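Local structure of afamin (Homo sapiens, 6FAK) at residues A220-K225 / K232-L237; K311-E316 / Y375-F380; N317-R322 / G371-A376; G459-V464 / R468-A473. The protein carries hydrophobic molecules in body fluids, keeps lipidated Wnt proteins soluble and active, and binds vitamin E. All coordinates share one frame; numbering follows the deposited sequence.

Interaction 1: residues A220-K225 / K232-L237; sequences AILSQK and KELISL
L222 and L234 meet across two successive helices of the second albumin domain and carry most of a contact that has no hydrogen bond between its segments. The axes of the two short segments come no closer than 10.5 Å and run 133° apart, so leucine side chains have to bridge a fairly wide gap. The closest approach is at the root of one leucine: CB of L222 lies 3.6 Å from the methyl CD2 of L234. Farther along the same side chain, the methyl CD1 of L222 reaches L237, standing 4.0 Å from its CG and 4.1 Å from its CD2, and these two side chains cross obliquely. L234 and L237 sit about one turn apart on helix 231-250, each with CG opposite its backbone N (chi1 -176° and -177°), and their branched ends thereby meet different parts of the single side chain of L222.

S223 borders the patch. Its OG lies 3.9 Å from CG of L234, but the hydroxyl is bonded to the carbonyl of I219 in its own helix, so it meets L234 by packing alone. F335 of helix 326-339 packs on both S223 and L234, while V238 and V241 pack on L222 from further along helix 231-250.

Both segments belong to the region that forms the pocket for hydrophobic ligands, and a tetraethylene glycol, probably from the crystallisation liquor, lies about 4 Å from the side chain of L222. A buried interface held by methyl packing, its one hydroxyl satisfied locally, is consistent with a place in the wall of such a pocket.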
loop_
_atom_site.group_PDB
_atom_site.type_symbol
_atom_site.label_atom_id
_atom_site.label_comp_id
_atom_site.label_asym_id
_atom_site.label_seq_id
_atom_site.Cartn_x
_atom_site.Cartn_y
_atom_site.Cartn_z
ATOM N N ALA A 220 -3.511 17.684 1.913
ATOM C CA ALA A 220 -3.839 17.340 3.302
ATOM C C ALA A 220 -2.615 16.837 4.063
ATOM O O ALA A 220 -2.389 17.299 5.138
ATOM C CB ALA A 220 -4.983 16.341 3.396
ATOM N N ILE A 221 -1.818 15.923 3.476
ATOM C CA ILE A 221 -0.647 15.337 4.146
ATOM C C ILE A 221 0.449 16.379 4.379
ATOM O O ILE A 221 1.037 16.455 5.481
ATOM C CB ILE A 221 -0.023 14.178 3.327
ATOM C CG1 ILE A 221 -0.943 12.952 3.326
ATOM C CG2 ILE A 221 1.351 13.751 3.898
ATOM C CD1 ILE A 221 -0.576 11.926 2.256
ATOM N N LEU A 222 0.786 17.133 3.327
ATOM C CA LEU A 222 1.841 18.168 3.462
ATOM C C LEU A 222 1.487 19.311 4.455
ATOM O O LEU A 222 2.363 19.872 5.165
ATOM C CB LEU A 222 2.219 18.673 2.086
ATOM C CG LEU A 222 2.800 17.643 1.093
ATOM C CD1 LEU A 222 2.944 18.202 -0.295
ATOM C CD2 LEU A 222 4.175 17.189 1.599
ATOM N N SER A 223 0.212 19.694 4.472
ATOM C CA SER A 223 -0.256 20.739 5.395
ATOM C C SER A 223 -0.222 20.264 6.855
ATOM O O SER A 223 0.109 21.028 7.752
ATOM C CB SER A 223 -1.670 21.234 5.011
ATOM O OG SER A 223 -1.759 21.713 3.674
ATOM N N GLN A 224 -0.542 18.994 7.096
ATOM C CA GLN A 224 -0.372 18.396 8.437
ATOM C C GLN A 224 1.075 18.303 8.863
ATOM O O GLN A 224 1.401 18.585 10.012
ATOM C CB GLN A 224 -0.956 16.978 8.520
ATOM C CG GLN A 224 -2.318 16.931 9.106
ATOM C CD GLN A 224 -2.846 15.519 9.298
ATOM O OE1 GLN A 224 -2.304 14.526 8.776
ATOM N NE2 GLN A 224 -3.935 15.432 10.015
ATOM N N LYS A 225 1.925 17.868 7.945
ATOM C CA LYS A 225 3.335 17.666 8.231
ATOM C C LYS A 225 4.117 18.969 8.385
ATOM O O LYS A 225 5.018 19.051 9.230
ATOM C CB LYS A 225 3.961 16.823 7.119
ATOM C CG LYS A 225 5.370 16.347 7.434
ATOM C CD LYS A 225 5.927 15.574 6.254
ATOM C CE LYS A 225 7.280 14.932 6.554
ATOM N NZ LYS A 225 7.076 13.514 6.979
ATOM N N LYS A 232 1.118 29.484 -0.986
ATOM C CA LYS A 232 1.726 29.478 -2.298
ATOM C C LYS A 232 2.870 28.468 -2.416
ATOM O O LYS A 232 2.986 27.779 -3.432
ATOM C CB LYS A 232 2.179 30.890 -2.708
ATOM C CG LYS A 232 1.023 31.739 -3.112
ATOM C CD LYS A 232 1.443 33.165 -3.504
ATOM C CE LYS A 232 2.384 33.319 -4.715
ATOM N NZ LYS A 232 1.788 33.032 -6.043
ATOM N N GLU A 233 3.730 28.391 -1.394
ATOM C CA GLU A 233 4.835 27.439 -1.364
ATOM C C GLU A 233 4.305 25.974 -1.292
ATOM O O GLU A 233 4.832 25.128 -1.972
ATOM C CB GLU A 233 5.758 27.702 -0.183
ATOM C CG GLU A 233 7.065 26.953 -0.238
ATOM C CD GLU A 233 7.902 27.333 -1.461
ATOM O OE1 GLU A 233 8.291 28.521 -1.589
ATOM O OE2 GLU A 233 8.166 26.444 -2.302
ATOM N N LEU A 234 3.287 25.732 -0.476
ATOM C CA LEU A 234 2.584 24.437 -0.426
ATOM C C LEU A 234 2.031 24.013 -1.802
ATOM O O LEU A 234 2.234 22.863 -2.264
ATOM C CB LEU A 234 1.481 24.516 0.627
ATOM C CG LEU A 234 0.578 23.342 1.030
ATOM C CD1 LEU A 234 -0.538 23.133 0.085
ATOM C CD2 LEU A 234 1.379 22.081 1.162
ATOM N N ILE A 235 1.352 24.926 -2.483
ATOM C CA ILE A 235 0.827 24.609 -3.817
ATOM C C ILE A 235 1.959 24.272 -4.766
ATOM O O ILE A 235 1.882 23.293 -5.484
ATOM C CB ILE A 235 -0.110 25.694 -4.400
ATOM C CG1 ILE A 235 -1.384 25.769 -3.572
ATOM C CG2 ILE A 235 -0.415 25.455 -5.873
ATOM C CD1 ILE A 235 -2.171 24.499 -3.414
ATOM N N SER A 236 3.046 25.005 -4.691
ATOM C CA SER A 236 4.206 24.717 -5.505
ATOM C C SER A 236 4.800 23.312 -5.235
ATOM O O SER A 236 5.135 22.563 -6.181
ATOM C CB SER A 236 5.261 25.817 -5.296
ATOM O OG SER A 236 6.319 25.605 -6.187
ATOM N N LEU A 237 4.855 22.948 -3.958
ATOM C CA LEU A 237 5.363 21.649 -3.532
ATOM C C LEU A 237 4.417 20.529 -3.982
ATOM O O LEU A 237 4.870 19.484 -4.440
ATOM C CB LEU A 237 5.559 21.627 -2.023
ATOM C CG LEU A 237 6.149 20.411 -1.341
ATOM C CD1 LEU A 237 7.516 20.068 -1.944
ATOM C CD2 LEU A 237 6.234 20.628 0.156
#

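Interaction 2: residues K311-E316 / Y375-F380; sequences KFTDSE and YAEDKF
T313 and A376 form the dense part of this contact, where the loop before helix 318-324 rests on the first turn of the long helix 376-417. The methyl CG2 of T313 meets CB of A376 at 3.6 Å, one methyl against another. A first torsion of 63° sets OG1 of T313 between the backbone N and the carbonyl carbon and sends CG2 opposite that carbon, which leaves the methyl for the helix. L359 of helix 346-363 also touches A376; within the helix, A376 O lies 3.4 Å above the centre of the F380 ring.

The polar side is looser. OG1 of T313 stands 4.0 Å from OE1 of E377, the two side chains crossing at about a right angle without a hydrogen bond. Instead OG1 donates to OD1 of the neighbouring D314 at 2.9 Å, arriving from well above the carboxylate plane. D314 is exposed and E377 partly so, and OD1 of D314 is 5.3 Å from OE1 of E377.

Two carboxylates at that spacing would be expected to repel, but R308 forms a salt bridge with each of them. The chemistry thus divides the labour: methyl packing seats the loop on the helix start, and at the solvent side one arginine between two acids probably offsets their like charges.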
loop_
_atom_site.group_PDB
_atom_site.type_symbol
_atom_site.label_atom_id
_atom_site.label_comp_id
_atom_site.label_asym_id
_atom_site.label_seq_id
_atom_site.Cartn_x
_atom_site.Cartn_y
_atom_site.Cartn_z
ATOM N N LYS A 311 -12.776 32.485 8.229
ATOM C CA LYS A 311 -12.847 32.874 6.826
ATOM C C LYS A 311 -13.742 31.928 5.970
ATOM O O LYS A 311 -14.262 32.375 4.919
ATOM C CB LYS A 311 -11.436 32.964 6.222
ATOM C CG LYS A 311 -11.338 33.820 4.968
ATOM C CD LYS A 311 -10.267 34.911 5.075
ATOM C CE LYS A 311 -10.707 36.062 5.969
ATOM N NZ LYS A 311 -9.640 37.089 6.141
ATOM N N PHE A 312 -13.912 30.662 6.411
ATOM C CA PHE A 312 -14.758 29.669 5.702
ATOM C C PHE A 312 -16.178 29.521 6.196
ATOM O O PHE A 312 -17.038 28.955 5.470
ATOM C CB PHE A 312 -14.039 28.305 5.656
ATOM C CG PHE A 312 -12.763 28.388 4.873
ATOM C CD1 PHE A 312 -12.805 28.560 3.509
ATOM C CD2 PHE A 312 -11.527 28.431 5.515
ATOM C CE1 PHE A 312 -11.642 28.690 2.777
ATOM C CE2 PHE A 312 -10.371 28.581 4.779
ATOM C CZ PHE A 312 -10.427 28.695 3.433
ATOM N N THR A 313 -16.445 30.016 7.402
ATOM C CA THR A 313 -17.795 30.026 7.965
ATOM C C THR A 313 -18.328 31.381 8.424
ATOM O O THR A 313 -19.536 31.549 8.479
ATOM C CB THR A 313 -17.842 29.095 9.177
ATOM O OG1 THR A 313 -16.958 29.602 10.192
ATOM C CG2 THR A 313 -17.390 27.673 8.762
ATOM N N ASP A 314 -17.447 32.316 8.796
ATOM C CA ASP A 314 -17.862 33.622 9.360
ATOM C C ASP A 314 -17.800 34.779 8.386
ATOM O O ASP A 314 -18.324 35.825 8.676
ATOM C CB ASP A 314 -17.003 33.976 10.580
ATOM C CG ASP A 314 -16.995 32.867 11.630
ATOM O OD1 ASP A 314 -17.883 31.981 11.549
ATOM O OD2 ASP A 314 -16.101 32.873 12.530
ATOM N N SER A 315 -17.139 34.607 7.249
ATOM C CA SER A 315 -16.951 35.679 6.300
ATOM C C SER A 315 -18.163 35.703 5.400
ATOM O O SER A 315 -18.731 34.646 5.103
ATOM C CB SER A 315 -15.713 35.424 5.469
ATOM O OG SER A 315 -15.650 36.286 4.354
ATOM N N GLU A 316 -18.544 36.893 4.948
ATOM C CA GLU A 316 -19.553 37.023 3.916
ATOM C C GLU A 316 -18.964 36.957 2.506
ATOM O O GLU A 316 -19.636 37.294 1.549
ATOM C CB GLU A 316 -20.338 38.344 4.087
ATOM C CG GLU A 316 -21.581 38.196 4.936
ATOM C CD GLU A 316 -22.560 39.339 4.685
ATOM O OE1 GLU A 316 -23.782 39.091 4.676
ATOM O OE2 GLU A 316 -22.105 40.480 4.475
ATOM N N TYR A 375 -22.952 27.449 9.971
ATOM C CA TYR A 375 -22.989 26.194 10.727
ATOM C C TYR A 375 -22.191 25.033 10.136
ATOM O O TYR A 375 -22.408 23.869 10.499
ATOM C CB TYR A 375 -24.450 25.779 10.891
ATOM C CG TYR A 375 -25.230 26.846 11.599
ATOM C CD1 TYR A 375 -25.018 27.077 12.939
ATOM C CD2 TYR A 375 -26.075 27.714 10.896
ATOM C CE1 TYR A 375 -25.673 28.086 13.591
ATOM C CE2 TYR A 375 -26.759 28.712 11.553
ATOM C CZ TYR A 375 -26.549 28.896 12.896
ATOM O OH TYR A 375 -27.208 29.891 13.559
ATOM N N ALA A 376 -21.249 25.313 9.246
ATOM C CA ALA A 376 -20.440 24.254 8.670
ATOM C C ALA A 376 -19.728 23.389 9.699
ATOM O O ALA A 376 -19.681 22.162 9.565
ATOM C CB ALA A 376 -19.417 24.830 7.722
ATOM N N GLU A 377 -19.203 23.992 10.743
ATOM C CA GLU A 377 -18.422 23.219 11.742
ATOM C C GLU A 377 -19.287 22.188 12.480
ATOM O O GLU A 377 -18.779 21.146 12.884
ATOM C CB GLU A 377 -17.704 24.143 12.725
ATOM C CG GLU A 377 -16.602 24.939 12.048
ATOM C CD GLU A 377 -16.119 26.117 12.897
ATOM O OE1 GLU A 377 -16.945 27.005 13.220
ATOM O OE2 GLU A 377 -14.911 26.167 13.239
ATOM N N ASP A 378 -20.600 22.448 12.590
ATOM C CA ASP A 378 -21.536 21.456 13.147
ATOM C C ASP A 378 -21.679 20.256 12.239
ATOM O O ASP A 378 -21.836 19.123 12.733
ATOM C CB ASP A 378 -22.924 22.068 13.419
ATOM C CG ASP A 378 -22.887 23.192 14.458
ATOM O OD1 ASP A 378 -22.051 23.154 15.372
ATOM O OD2 ASP A 378 -23.704 24.110 14.388
ATOM N N LYS A 379 -21.685 20.467 10.906
ATOM C CA LYS A 379 -21.648 19.316 10.019
ATOM C C LYS A 379 -20.347 18.527 10.169
ATOM O O LYS A 379 -20.386 17.308 10.216
ATOM C CB LYS A 379 -21.833 19.699 8.559
ATOM C CG LYS A 379 -23.186 20.286 8.305
ATOM C CD LYS A 379 -23.694 20.031 6.892
ATOM C CE LYS A 379 -24.965 20.808 6.662
ATOM N NZ LYS A 379 -26.206 20.106 7.082
ATOM N N PHE A 380 -19.211 19.222 10.248
ATOM C CA PHE A 380 -17.888 18.524 10.389
ATOM C C PHE A 380 -17.831 17.733 11.684
ATOM O O PHE A 380 -17.374 16.571 11.708
ATOM C CB PHE A 380 -16.713 19.486 10.352
ATOM C CG PHE A 380 -16.697 20.453 9.163
ATOM C CD1 PHE A 380 -17.351 20.171 7.955
ATOM C CD2 PHE A 380 -15.965 21.614 9.255
ATOM C CE1 PHE A 380 -17.274 21.048 6.888
ATOM C CE2 PHE A 380 -15.897 22.502 8.205
ATOM C CZ PHE A 380 -16.564 22.226 7.015
#

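Interaction 3: residues N317-R322 / G371-A376; sequences NVCQER and GCYRYA
The paired disulfides that characterise the albumin fold, in which the adjacent cysteines C363 and C364 bond to C372 and C319 respectively, include in C319 a sulfur that also meets the ring of Y373. This sulfur-aromatic contact joins the start of helix 318-324 to the short helix 369-373. SG of C319 approaches CE2 of Y373 to 3.9 Å, lying oblique to the ring. V318 lies over one face, offset toward the hydroxyl-bearing rim: its CB is 4.0 Å from the ring centroid, 26° off the normal, in a CH-pi contact, and its CG2 lies 3.6 Å from CE1. The valine and tyrosine side chains reach out from opposite directions. With chi1 at 62°, CG of Y373 sits between the backbone N and the carbonyl carbon, an orientation that carries the ring across to V318. Y356 and L360 of helix 346-363 also pack against V318.

Replacing Y373 by an alanine is likely to open a gap over V318 and to leave the carbonyl of S315, which the hydroxyl bonds, without its mate. Behind the tyrosine a type I turn closes with A376 N bonded to Y373 O at 3.0 Å, leading into helix 376-417. At the ring's outer end a water accepts from the backbone N of C319 at 3.0 Å while donating to OE1 of Q320 and, at 2.9 Å, to OH of Y373.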
loop_
_atom_site.group_PDB
_atom_site.type_symbol
_atom_site.label_atom_id
_atom_site.label_comp_id
_atom_site.label_asym_id
_atom_site.label_seq_id
_atom_site.Cartn_x
_atom_site.Cartn_y
_atom_site.Cartn_z
ATOM N N ASN A 317 -17.713 36.579 2.348
ATOM C CA ASN A 317 -17.146 36.454 1.010
ATOM C C ASN A 317 -17.029 35.012 0.528
ATOM O O ASN A 317 -16.429 34.771 -0.509
ATOM C CB ASN A 317 -15.791 37.131 0.971
ATOM C CG ASN A 317 -15.892 38.619 1.182
ATOM O OD1 ASN A 317 -16.936 39.227 0.934
ATOM N ND2 ASN A 317 -14.800 39.222 1.626
ATOM N N VAL A 318 -17.609 34.058 1.242
ATOM C CA VAL A 318 -17.359 32.633 0.950
ATOM C C VAL A 318 -17.840 32.236 -0.442
ATOM O O VAL A 318 -17.070 31.671 -1.233
ATOM C CB VAL A 318 -17.983 31.728 2.014
ATOM C CG1 VAL A 318 -17.847 30.263 1.632
ATOM C CG2 VAL A 318 -17.290 31.928 3.379
ATOM N N CYS A 319 -19.107 32.531 -0.757
ATOM C CA CYS A 319 -19.657 32.076 -2.031
ATOM C C CYS A 319 -18.932 32.764 -3.199
ATOM O O CYS A 319 -18.694 32.124 -4.217
ATOM C CB CYS A 319 -21.150 32.320 -2.130
ATOM S SG CYS A 319 -22.137 31.365 -0.962
ATOM N N GLN A 320 -18.552 34.030 -3.016
ATOM C CA GLN A 320 -17.790 34.768 -4.059
ATOM C C GLN A 320 -16.414 34.175 -4.262
ATOM O O GLN A 320 -16.001 34.025 -5.390
ATOM C CB GLN A 320 -17.616 36.264 -3.744
ATOM C CG GLN A 320 -18.911 36.955 -3.456
ATOM C CD GLN A 320 -19.213 37.063 -1.980
ATOM O OE1 GLN A 320 -19.543 36.069 -1.319
ATOM N NE2 GLN A 320 -19.139 38.294 -1.454
ATOM N N GLU A 321 -15.707 33.871 -3.176
ATOM C CA GLU A 321 -14.363 33.288 -3.286
ATOM C C GLU A 321 -14.428 31.911 -3.920
ATOM O O GLU A 321 -13.663 31.566 -4.847
ATOM C CB GLU A 321 -13.674 33.278 -1.929
ATOM C CG GLU A 321 -13.162 34.657 -1.529
ATOM C CD GLU A 321 -12.659 34.706 -0.074
ATOM O OE1 GLU A 321 -12.796 33.681 0.642
ATOM O OE2 GLU A 321 -12.129 35.766 0.370
ATOM N N ARG A 322 -15.412 31.140 -3.510
ATOM C CA ARG A 322 -15.612 29.822 -4.132
ATOM C C ARG A 322 -15.863 29.985 -5.642
ATOM O O ARG A 322 -15.251 29.294 -6.470
ATOM C CB ARG A 322 -16.782 29.085 -3.498
ATOM C CG ARG A 322 -16.932 27.717 -4.087
ATOM C CD ARG A 322 -18.288 27.165 -3.955
ATOM N NE ARG A 322 -19.267 27.902 -4.727
ATOM C CZ ARG A 322 -20.527 27.513 -4.819
ATOM N NH1 ARG A 322 -20.932 26.420 -4.195
ATOM N NH2 ARG A 322 -21.403 28.241 -5.496
ATOM N N GLY A 371 -26.147 32.834 6.568
ATOM C CA GLY A 371 -26.891 32.222 7.647
ATOM C C GLY A 371 -26.887 30.703 7.590
ATOM O O GLY A 371 -27.086 30.050 8.623
ATOM N N CYS A 372 -26.666 30.143 6.394
ATOM C CA CYS A 372 -26.670 28.714 6.146
ATOM C C CYS A 372 -25.263 28.126 6.366
ATOM O O CYS A 372 -25.114 27.097 7.038
ATOM C CB CYS A 372 -27.189 28.481 4.708
ATOM S SG CYS A 372 -27.235 26.811 4.071
ATOM N N TYR A 373 -24.230 28.724 5.772
ATOM C CA TYR A 373 -22.864 28.154 5.907
ATOM C C TYR A 373 -22.131 28.448 7.214
ATOM O O TYR A 373 -21.132 27.817 7.542
ATOM C CB TYR A 373 -21.995 28.498 4.694
ATOM C CG TYR A 373 -21.706 29.950 4.396
ATOM C CD1 TYR A 373 -20.897 30.715 5.234
ATOM C CD2 TYR A 373 -22.114 30.509 3.206
ATOM C CE1 TYR A 373 -20.562 32.022 4.923
ATOM C CE2 TYR A 373 -21.795 31.809 2.878
ATOM C CZ TYR A 373 -21.000 32.562 3.736
ATOM O OH TYR A 373 -20.698 33.835 3.432
ATOM N N ARG A 374 -22.658 29.404 7.966
ATOM C CA ARG A 374 -22.258 29.695 9.327
ATOM C C ARG A 374 -22.107 28.447 10.206
ATOM O O ARG A 374 -21.224 28.406 11.047
ATOM C CB ARG A 374 -23.288 30.675 9.919
ATOM C CG ARG A 374 -23.348 30.815 11.437
ATOM C CD ARG A 374 -24.500 31.719 11.844
ATOM N NE ARG A 374 -24.052 33.072 12.112
ATOM C CZ ARG A 374 -24.812 34.165 12.092
ATOM N NH1 ARG A 374 -26.099 34.087 11.773
ATOM N NH2 ARG A 374 -24.274 35.350 12.377
ATOM N N TYR A 375 -22.952 27.449 9.971
ATOM C CA TYR A 375 -22.989 26.194 10.727
ATOM C C TYR A 375 -22.191 25.033 10.136
ATOM O O TYR A 375 -22.408 23.869 10.499
ATOM C CB TYR A 375 -24.450 25.779 10.891
ATOM C CG TYR A 375 -25.230 26.846 11.599
ATOM C CD1 TYR A 375 -25.018 27.077 12.939
ATOM C CD2 TYR A 375 -26.075 27.714 10.896
ATOM C CE1 TYR A 375 -25.673 28.086 13.591
ATOM C CE2 TYR A 375 -26.759 28.712 11.553
ATOM C CZ TYR A 375 -26.549 28.896 12.896
ATOM O OH TYR A 375 -27.208 29.891 13.559
ATOM N N ALA A 376 -21.249 25.313 9.246
ATOM C CA ALA A 376 -20.440 24.254 8.670
ATOM C C ALA A 376 -19.728 23.389 9.699
ATOM O O ALA A 376 -19.681 22.162 9.565
ATOM C CB ALA A 376 -19.417 24.830 7.722
HETATM O O HOH W 1 -20.976 34.437 0.560
#

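Interaction 4: residues G459-V464 / R468-A473; sequences GELCGV and RTINPA
NH1 of R468 is gripped by two acceptors: the carbonyl O of L461, 2.9 Å away, and the carboxylate of E425, with which it forms a salt bridge. The bond to L461 is moderately bent, 147° at the hydrogen, and the carbonyl oxygen sits near the edge of the guanidinium, 22° out of its plane. CD of R468 lies 3.2 Å from the same L461 O, and the bend at chi3 (74°) beyond it turns the guanidinium so that NH1 faces that carbonyl. I470 fills in beside it: the methyl CD1 rests 4.1 Å above one face of the guanidinium, toward its rim, and lies 4.0 Å from CD1 of L461.

G463 gives the arginine room. Its backbone has positive phi, and a CB there would lie 3.1 Å from CG of R468 besides pressing on the carbonyl O of C462; as it is, CA of G463 passes CD of R468 at 4.0 Å. A lysine in place of R468 would probably leave the L461 carbonyl and E425 harder to satisfy together and deprive the I470 methyl of its flat partner.

At G463 the chain leaves helical geometry. A few residues on, N471 N-caps the next helix through OD1 to the backbone N of V474. The arrangement is a helix-loop-helix connection of the third albumin domain, with that N-cap at the second helix and one of the fold's disulfides, C462-C478, across it.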
loop_
_atom_site.group_PDB
_atom_site.type_symbol
_atom_site.label_atom_id
_atom_site.label_comp_id
_atom_site.label_asym_id
_atom_site.label_seq_id
_atom_site.Cartn_x
_atom_site.Cartn_y
_atom_site.Cartn_z
ATOM N N GLY A 459 -7.732 0.101 -0.445
ATOM C CA GLY A 459 -6.843 0.413 -1.573
ATOM C C GLY A 459 -6.183 -0.778 -2.225
ATOM O O GLY A 459 -6.063 -0.835 -3.442
ATOM N N GLU A 460 -5.753 -1.733 -1.406
ATOM C CA GLU A 460 -5.224 -3.027 -1.885
ATOM C C GLU A 460 -6.314 -3.831 -2.630
ATOM O O GLU A 460 -6.078 -4.406 -3.693
ATOM C CB GLU A 460 -4.761 -3.853 -0.693
ATOM C CG GLU A 460 -3.650 -4.824 -1.004
ATOM C CD GLU A 460 -2.263 -4.286 -0.692
ATOM O OE1 GLU A 460 -2.110 -3.340 0.120
ATOM O OE2 GLU A 460 -1.324 -4.850 -1.267
ATOM N N LEU A 461 -7.493 -3.889 -2.019
ATOM C CA LEU A 461 -8.637 -4.599 -2.545
ATOM C C LEU A 461 -9.131 -4.103 -3.908
ATOM O O LEU A 461 -9.503 -4.870 -4.762
ATOM C CB LEU A 461 -9.811 -4.442 -1.550
ATOM C CG LEU A 461 -11.156 -5.138 -1.782
ATOM C CD1 LEU A 461 -10.948 -6.589 -2.052
ATOM C CD2 LEU A 461 -12.007 -5.017 -0.525
ATOM N N CYS A 462 -9.171 -2.790 -4.068
ATOM C CA CYS A 462 -9.797 -2.192 -5.217
ATOM C C CYS A 462 -8.941 -2.182 -6.476
ATOM O O CYS A 462 -9.470 -1.949 -7.559
ATOM C CB CYS A 462 -10.257 -0.779 -4.897
ATOM S SG CYS A 462 -11.588 -0.876 -3.681
ATOM N N GLY A 463 -7.642 -2.420 -6.326
ATOM C CA GLY A 463 -6.770 -2.600 -7.480
ATOM C C GLY A 463 -5.923 -1.365 -7.746
ATOM O O GLY A 463 -6.355 -0.199 -7.475
ATOM N N VAL A 464 -4.751 -1.610 -8.340
ATOM C CA VAL A 464 -3.831 -0.555 -8.721
ATOM C C VAL A 464 -3.945 -0.192 -10.191
ATOM O O VAL A 464 -4.311 0.942 -10.523
ATOM C CB VAL A 464 -2.359 -0.903 -8.304
ATOM C CG1 VAL A 464 -1.447 0.263 -8.598
ATOM C CG2 VAL A 464 -2.321 -1.270 -6.839
ATOM N N ARG A 468 -11.204 -3.736 -10.802
ATOM C CA ARG A 468 -11.496 -5.151 -10.601
ATOM C C ARG A 468 -13.007 -5.349 -10.627
ATOM O O ARG A 468 -13.758 -4.401 -10.404
ATOM C CB ARG A 468 -10.959 -5.617 -9.288
ATOM C CG ARG A 468 -9.473 -5.370 -9.156
ATOM C CD ARG A 468 -9.036 -5.871 -7.810
ATOM N NE ARG A 468 -8.999 -7.330 -7.762
ATOM C CZ ARG A 468 -8.616 -8.024 -6.694
ATOM N NH1 ARG A 468 -8.354 -7.409 -5.534
ATOM N NH2 ARG A 468 -8.539 -9.322 -6.761
ATOM N N THR A 469 -13.442 -6.549 -10.969
ATOM C CA THR A 469 -14.847 -6.855 -10.988
ATOM C C THR A 469 -14.999 -8.025 -9.996
ATOM O O THR A 469 -14.837 -9.192 -10.374
ATOM C CB THR A 469 -15.370 -7.216 -12.424
ATOM O OG1 THR A 469 -14.525 -8.206 -12.994
ATOM C CG2 THR A 469 -15.360 -6.006 -13.355
ATOM N N ILE A 470 -15.313 -7.689 -8.750
ATOM C CA ILE A 470 -15.467 -8.664 -7.701
ATOM C C ILE A 470 -16.915 -9.107 -7.547
ATOM O O ILE A 470 -17.254 -10.261 -7.825
ATOM C CB ILE A 470 -14.827 -8.143 -6.434
ATOM C CG1 ILE A 470 -13.296 -7.899 -6.717
ATOM C CG2 ILE A 470 -15.090 -9.115 -5.261
ATOM C CD1 ILE A 470 -12.658 -7.032 -5.679
ATOM N N ASN A 471 -17.764 -8.187 -7.120
ATOM C CA ASN A 471 -19.194 -8.355 -7.178
ATOM C C ASN A 471 -19.777 -6.953 -7.191
ATOM O O ASN A 471 -19.053 -5.976 -6.871
ATOM C CB ASN A 471 -19.728 -9.256 -6.027
ATOM C CG ASN A 471 -19.470 -8.684 -4.639
ATOM O OD1 ASN A 471 -19.841 -7.538 -4.346
ATOM N ND2 ASN A 471 -18.865 -9.510 -3.750
ATOM N N PRO A 472 -21.087 -6.814 -7.550
ATOM C CA PRO A 472 -21.557 -5.474 -7.806
ATOM C C PRO A 472 -21.487 -4.537 -6.599
ATOM O O PRO A 472 -21.120 -3.378 -6.769
ATOM C CB PRO A 472 -23.013 -5.673 -8.326
ATOM C CG PRO A 472 -23.071 -7.100 -8.794
ATOM C CD PRO A 472 -22.065 -7.857 -7.966
ATOM N N ALA A 473 -21.748 -5.039 -5.393
ATOM C CA ALA A 473 -21.737 -4.191 -4.190
ATOM C C ALA A 473 -20.305 -3.719 -3.832
ATOM O O ALA A 473 -20.061 -2.548 -3.580
ATOM C CB ALA A 473 -22.373 -4.938 -2.995
HETATM O O HOH W 2 -11.754 -1.865 -8.600
#

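Overall arrangement
Interactions 2 and 3 form one continuous patch: their centres are about 7 Å apart, they share Y375 and A376, and K311 O packs 3.4 Å from CG2 of V318. Together they fasten the 311-322 stretch to the passage from helix 369-373 into helix 376-417. Interaction 1 belongs to the same albumin domain but stands apart, its centre about 22 Å from that of interaction 2 with nearest atoms about 11 Å apart; both its segments lie within the pocket region for hydrophobic ligands. Interaction 4, in the third domain, lies about 30 Å from interaction 1 between centres, and its centre is nearer the centre of the molecule (about 14 Å) than those of the other three.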